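Local atomic coordinates of beta-cardiotoxin OH-27 (Ophiophagus hannah, PDB entry 3PLC), a protein that acts as a three-finger cardiotoxin of king cobra venom, a small all-beta protein that probably exerts its effect on the heart. Residues A[13-26]-A[40-54]. Sequence-based numbering, arbitrary orientation.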
loop_
_atom_site.group_PDB
_atom_site.type_symbol
_atom_site.label_atom_id
_atom_site.label_comp_id
_atom_site.label_asym_id
_atom_site.label_seq_id
_atom_site.Cartn_x
_atom_site.Cartn_y
_atom_site.Cartn_z
ATOM N N THR A 13 -0.421 -6.062 -7.726
ATOM C CA THR A 13 -1.733 -6.599 -8.107
ATOM C C THR A 13 -2.618 -5.425 -8.469
ATOM O O THR A 13 -2.321 -4.255 -8.114
ATOM C CB THR A 13 -2.503 -7.334 -6.961
ATOM O OG1 THR A 13 -1.810 -7.186 -5.719
ATOM C CG2 THR A 13 -2.726 -8.830 -7.267
ATOM N N THR A 14 -3.702 -5.748 -9.177
ATOM C CA THR A 14 -4.842 -4.852 -9.300
ATOM C C THR A 14 -5.729 -5.059 -8.072
ATOM O O THR A 14 -5.921 -6.187 -7.601
ATOM C CB THR A 14 -5.621 -5.108 -10.583
ATOM O OG1 THR A 14 -4.708 -5.515 -11.609
ATOM C CG2 THR A 14 -6.330 -3.851 -11.018
ATOM N N CYS A 15 -6.241 -3.955 -7.546
ATOM C CA CYS A 15 -6.994 -3.966 -6.301
ATOM C C CYS A 15 -8.454 -4.359 -6.512
ATOM O O CYS A 15 -8.986 -4.186 -7.613
ATOM C CB CYS A 15 -6.938 -2.583 -5.672
ATOM S SG CYS A 15 -5.301 -1.878 -5.678
ATOM N N PRO A 16 -9.092 -4.913 -5.462
ATOM C CA PRO A 16 -10.550 -4.988 -5.423
ATOM C C PRO A 16 -11.144 -3.609 -5.664
ATOM O O PRO A 16 -10.627 -2.614 -5.145
ATOM C CB PRO A 16 -10.851 -5.419 -3.969
ATOM C CG PRO A 16 -9.635 -6.024 -3.464
ATOM C CD PRO A 16 -8.480 -5.747 -4.413
ATOM N N ILE A 17 -12.213 -3.550 -6.450
ATOM C CA ILE A 17 -12.962 -2.313 -6.597
ATOM C C ILE A 17 -13.243 -1.820 -5.181
ATOM O O ILE A 17 -13.619 -2.601 -4.287
ATOM C CB ILE A 17 -14.313 -2.504 -7.357
ATOM C CG1 ILE A 17 -14.123 -3.392 -8.592
ATOM C CG2 ILE A 17 -14.963 -1.149 -7.691
ATOM C CD1 ILE A 17 -15.227 -3.291 -9.633
ATOM N N GLY A 18 -13.053 -0.528 -4.979
ATOM C CA GLY A 18 -13.252 0.049 -3.671
ATOM C C GLY A 18 -11.959 0.303 -2.937
ATOM O O GLY A 18 -11.961 1.030 -1.950
ATOM N N GLN A 19 -10.857 -0.282 -3.413
ATOM C CA GLN A 19 -9.554 -0.108 -2.747
ATOM C C GLN A 19 -8.647 0.765 -3.588
ATOM O O GLN A 19 -7.762 0.270 -4.286
ATOM C CB GLN A 19 -8.887 -1.456 -2.393
ATOM C CG GLN A 19 -9.762 -2.410 -1.531
ATOM C CD GLN A 19 -8.957 -3.341 -0.602
ATOM O OE1 GLN A 19 -7.786 -3.096 -0.293
ATOM N NE2 GLN A 19 -9.600 -4.402 -0.141
ATOM N N ASP A 20 -8.855 2.072 -3.489
ATOM C CA ASP A 20 -8.295 3.023 -4.451
ATOM C C ASP A 20 -6.930 3.551 -4.050
ATOM O O ASP A 20 -6.388 4.402 -4.729
ATOM C CB ASP A 20 -9.276 4.194 -4.687
ATOM C CG ASP A 20 -10.350 3.862 -5.707
ATOM O OD1 ASP A 20 -10.098 2.963 -6.548
ATOM O OD2 ASP A 20 -11.446 4.491 -5.675
ATOM N N LYS A 21 -6.370 3.010 -2.968
ATOM C CA LYS A 21 -5.118 3.492 -2.379
ATOM C C LYS A 21 -4.071 2.393 -2.138
ATOM O O LYS A 21 -4.376 1.202 -2.126
ATOM C CB LYS A 21 -5.420 4.256 -1.083
ATOM C CG LYS A 21 -5.821 5.702 -1.330
ATOM C CD LYS A 21 -6.575 6.336 -0.184
ATOM C CE LYS A 21 -7.504 7.422 -0.757
ATOM N NZ LYS A 21 -7.730 8.577 0.153
ATOM N N CYS A 22 -2.816 2.811 -1.969
ATOM C CA CYS A 22 -1.711 1.875 -1.876
ATOM C C CYS A 22 -1.009 2.239 -0.602
ATOM O O CYS A 22 -1.011 3.386 -0.204
ATOM C CB CYS A 22 -0.739 2.016 -3.058
ATOM S SG CYS A 22 -1.463 1.758 -4.672
ATOM N N VAL A 23 -0.373 1.259 0.022
ATOM C CA VAL A 23 0.205 1.482 1.332
ATOM C C VAL A 23 1.503 0.713 1.402
ATOM O O VAL A 23 1.644 -0.333 0.784
ATOM C CB VAL A 23 -0.816 1.091 2.470
ATOM C CG1 VAL A 23 -1.257 -0.382 2.379
ATOM C CG2 VAL A 23 -0.281 1.478 3.870
ATOM N N LYS A 24 2.469 1.280 2.107
ATOM C CA LYS A 24 3.758 0.673 2.410
ATOM C C LYS A 24 3.784 0.810 3.887
ATOM O O LYS A 24 3.605 1.906 4.424
ATOM C CB LYS A 24 4.916 1.514 1.842
ATOM C CG LYS A 24 6.283 0.811 1.710
ATOM C CD LYS A 24 7.405 1.796 1.258
ATOM C CE LYS A 24 7.826 1.573 -0.247
ATOM N NZ LYS A 24 8.236 2.771 -1.161
ATOM N N MET A 25 3.988 -0.310 4.555
ATOM C CA MET A 25 3.992 -0.349 5.999
ATOM C C MET A 25 5.381 -0.853 6.406
ATOM O O MET A 25 5.904 -1.802 5.810
ATOM C CB MET A 25 2.860 -1.278 6.485
ATOM C CG MET A 25 1.583 -0.540 6.925
ATOM S SD MET A 25 0.087 -1.551 6.934
ATOM C CE MET A 25 -1.111 -0.369 7.479
ATOM N N THR A 26 6.004 -0.207 7.385
ATOM C CA THR A 26 7.345 -0.664 7.773
ATOM C C THR A 26 7.510 -0.867 9.275
ATOM O O THR A 26 6.997 -0.086 10.070
ATOM C CB THR A 26 8.519 0.178 7.133
ATOM O OG1 THR A 26 9.209 0.914 8.150
ATOM C CG2 THR A 26 8.036 1.122 6.000
ATOM N N CYS A 40 -2.992 -3.040 -1.435
ATOM C CA CYS A 40 -4.119 -2.153 -1.735
ATOM C C CYS A 40 -4.836 -1.806 -0.462
ATOM O O CYS A 40 -4.790 -2.569 0.507
ATOM C CB CYS A 40 -5.097 -2.812 -2.726
ATOM S SG CYS A 40 -4.316 -2.972 -4.297
ATOM N N ILE A 41 -5.530 -0.677 -0.453
ATOM C CA ILE A 41 -6.255 -0.239 0.733
ATOM C C ILE A 41 -7.405 0.719 0.392
ATOM O O ILE A 41 -7.431 1.295 -0.677
ATOM C CB ILE A 41 -5.288 0.415 1.743
ATOM C CG1 ILE A 41 -5.264 -0.351 3.069
ATOM C CG2 ILE A 41 -5.617 1.878 1.940
ATOM C CD1 ILE A 41 -6.581 -0.975 3.461
ATOM N N ASP A 42 -8.352 0.870 1.314
ATOM C CA ASP A 42 -9.511 1.771 1.170
ATOM C C ASP A 42 -9.357 3.050 1.985
ATOM O O ASP A 42 -9.557 4.155 1.464
ATOM C CB ASP A 42 -10.847 1.059 1.510
ATOM C CG ASP A 42 -10.796 0.232 2.818
ATOM O OD1 ASP A 42 -11.693 -0.632 3.004
ATOM O OD2 ASP A 42 -9.889 0.451 3.661
ATOM N N ILE A 43 -9.038 2.891 3.266
ATOM C CA ILE A 43 -8.754 4.010 4.155
ATOM C C ILE A 43 -7.319 3.888 4.697
ATOM O O ILE A 43 -6.817 2.787 4.916
ATOM C CB ILE A 43 -9.798 4.110 5.300
ATOM C CG1 ILE A 43 -11.205 4.273 4.706
ATOM C CG2 ILE A 43 -9.473 5.281 6.235
ATOM C CD1 ILE A 43 -12.233 3.362 5.317
ATOM N N CYS A 44 -6.657 5.027 4.871
ATOM C CA CYS A 44 -5.271 5.057 5.301
ATOM C C CYS A 44 -5.164 4.820 6.814
ATOM O O CYS A 44 -5.553 5.673 7.613
ATOM C CB CYS A 44 -4.610 6.377 4.882
ATOM S SG CYS A 44 -2.894 6.591 5.452
ATOM N N PRO A 45 -4.648 3.650 7.214
ATOM C CA PRO A 45 -4.562 3.344 8.645
ATOM C C PRO A 45 -3.639 4.302 9.387
ATOM O O PRO A 45 -2.629 4.736 8.849
ATOM C CB PRO A 45 -3.996 1.925 8.666
ATOM C CG PRO A 45 -4.345 1.367 7.306
ATOM C CD PRO A 45 -4.169 2.531 6.389
ATOM N N LYS A 46 -4.015 4.643 10.610
ATOM C CA LYS A 46 -3.225 5.529 11.455
ATOM C C LYS A 46 -1.834 4.935 11.685
ATOM O O LYS A 46 -1.691 3.733 11.895
ATOM C CB LYS A 46 -3.958 5.741 12.791
ATOM C CG LYS A 46 -3.414 6.873 13.668
ATOM C CD LYS A 46 -4.515 7.549 14.508
ATOM C CE LYS A 46 -5.196 8.707 13.751
ATOM N NZ LYS A 46 -6.033 8.275 12.584
ATOM N N SER A 47 -0.810 5.780 11.618
ATOM C CA SER A 47 0.548 5.393 12.001
ATOM C C SER A 47 0.634 5.180 13.516
ATOM O O SER A 47 -0.223 5.657 14.268
ATOM C CB SER A 47 1.544 6.463 11.560
ATOM O OG SER A 47 1.343 6.780 10.195
ATOM N N SER A 48 1.670 4.470 13.959
ATOM C CA SER A 48 1.805 4.138 15.370
ATOM C C SER A 48 3.257 4.185 15.855
ATOM O O SER A 48 4.182 4.476 15.088
ATOM C CB SER A 48 1.188 2.761 15.650
ATOM O OG SER A 48 2.165 1.714 15.505
ATOM N N ALA A 49 3.435 3.893 17.142
ATOM C CA ALA A 49 4.745 3.857 17.769
ATOM C C ALA A 49 5.714 2.939 17.019
ATOM O O ALA A 49 6.830 3.353 16.679
ATOM C CB ALA A 49 4.625 3.450 19.234
ATOM N N ASP A 50 5.304 1.707 16.734
ATOM C CA ASP A 50 6.242 0.809 16.068
ATOM C C ASP A 50 5.882 0.367 14.637
ATOM O O ASP A 50 6.479 -0.561 14.112
ATOM C CB ASP A 50 6.663 -0.355 16.992
ATOM C CG ASP A 50 5.525 -1.297 17.319
ATOM O OD1 ASP A 50 5.389 -1.650 18.507
ATOM O OD2 ASP A 50 4.783 -1.696 16.385
ATOM N N VAL A 51 4.927 1.058 14.014
ATOM C CA VAL A 51 4.522 0.793 12.641
ATOM C C VAL A 51 4.282 2.112 11.903
ATOM O O VAL A 51 3.447 2.929 12.322
ATOM C CB VAL A 51 3.220 -0.072 12.553
ATOM C CG1 VAL A 51 2.642 -0.050 11.133
ATOM C CG2 VAL A 51 3.466 -1.508 13.002
ATOM N N GLU A 52 5.009 2.308 10.802
ATOM C CA GLU A 52 4.839 3.506 9.982
ATOM C C GLU A 52 4.034 3.252 8.721
ATOM O O GLU A 52 4.330 2.325 7.965
ATOM C CB GLU A 52 6.175 4.110 9.597
ATOM C CG GLU A 52 6.051 5.467 8.926
ATOM C CD GLU A 52 7.383 5.981 8.443
ATOM O OE1 GLU A 52 7.871 5.472 7.406
ATOM O OE2 GLU A 52 7.939 6.890 9.109
ATOM N N VAL A 53 3.044 4.113 8.495
ATOM C CA VAL A 53 2.140 4.003 7.345
ATOM C C VAL A 53 2.396 5.094 6.312
ATOM O O VAL A 53 2.207 6.274 6.605
ATOM C CB VAL A 53 0.652 4.086 7.785
ATOM C CG1 VAL A 53 -0.267 3.807 6.603
ATOM C CG2 VAL A 53 0.346 3.111 8.925
ATOM N N LEU A 54 2.834 4.702 5.117
ATOM C CA LEU A 54 2.790 5.583 3.953
ATOM C C LEU A 54 1.587 5.227 3.093
ATOM O O LEU A 54 1.364 4.046 2.803
ATOM C CB LEU A 54 4.089 5.509 3.135
ATOM C CG LEU A 54 4.221 6.383 1.857
ATOM C CD1 LEU A 54 5.517 7.205 1.837
ATOM C CD2 LEU A 54 4.116 5.534 0.575
#
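Val23 divides its two methyl groups between two partners, and so illustrates how a small three-finger toxin packs around a central strand. With CG1 set between the backbone N and the carbonyl carbon (chi1 59°), that methyl reaches Ile41 CG1 at 4.1 Å, while CG2 turns to Val53 CG1 at 3.6 Å. Met25 continues the apolar patch. Its chain is extended beyond CG, and its terminal methyl CE lies 3.7 Å from Pro45 CG, the two side chains meeting at about a right angle; the same CE is 4.0 Å from Val53 CG2. The methionine thereby bridges the edge strand and the loop that leads to it.

Beneath this packing runs antiparallel pairing. Lys24 and Leu54 exchange two backbone hydrogen bonds, Leu54 N to Lys24 O at 3.0 Å. At the other end, Asp20 and Lys21 both face Ile41 in a classic beta bulge, and Ile41 and Lys21 are joined by a pair of backbone hydrogen bonds. A disulfide between Cys15 SG and Cys40 SG, with chi3 -60°, ties the loop before the bulge covalently to the strand.

The margins are looser and more polar. Exposed Thr26 and Glu52 join mainly through a reciprocal pair of backbone hydrogen bonds, and near the turn Gly18 O merely brushes Asp42 CB at 3.6 Å. Lys24 leads its ammonium group away from Leu54, to where NZ is hydrogen-bonded to the backbone O of Asn62.

Within the three-stranded sheet, strand 21-25 is central: 37-41 pairs with it to form the hairpin of the second finger, and 53-56 flanks it as the returning strand of the third. Disulfides Cys3-Cys22 and Cys44-Cys55 link this sheet to strand 2-4 and to the start of the third finger.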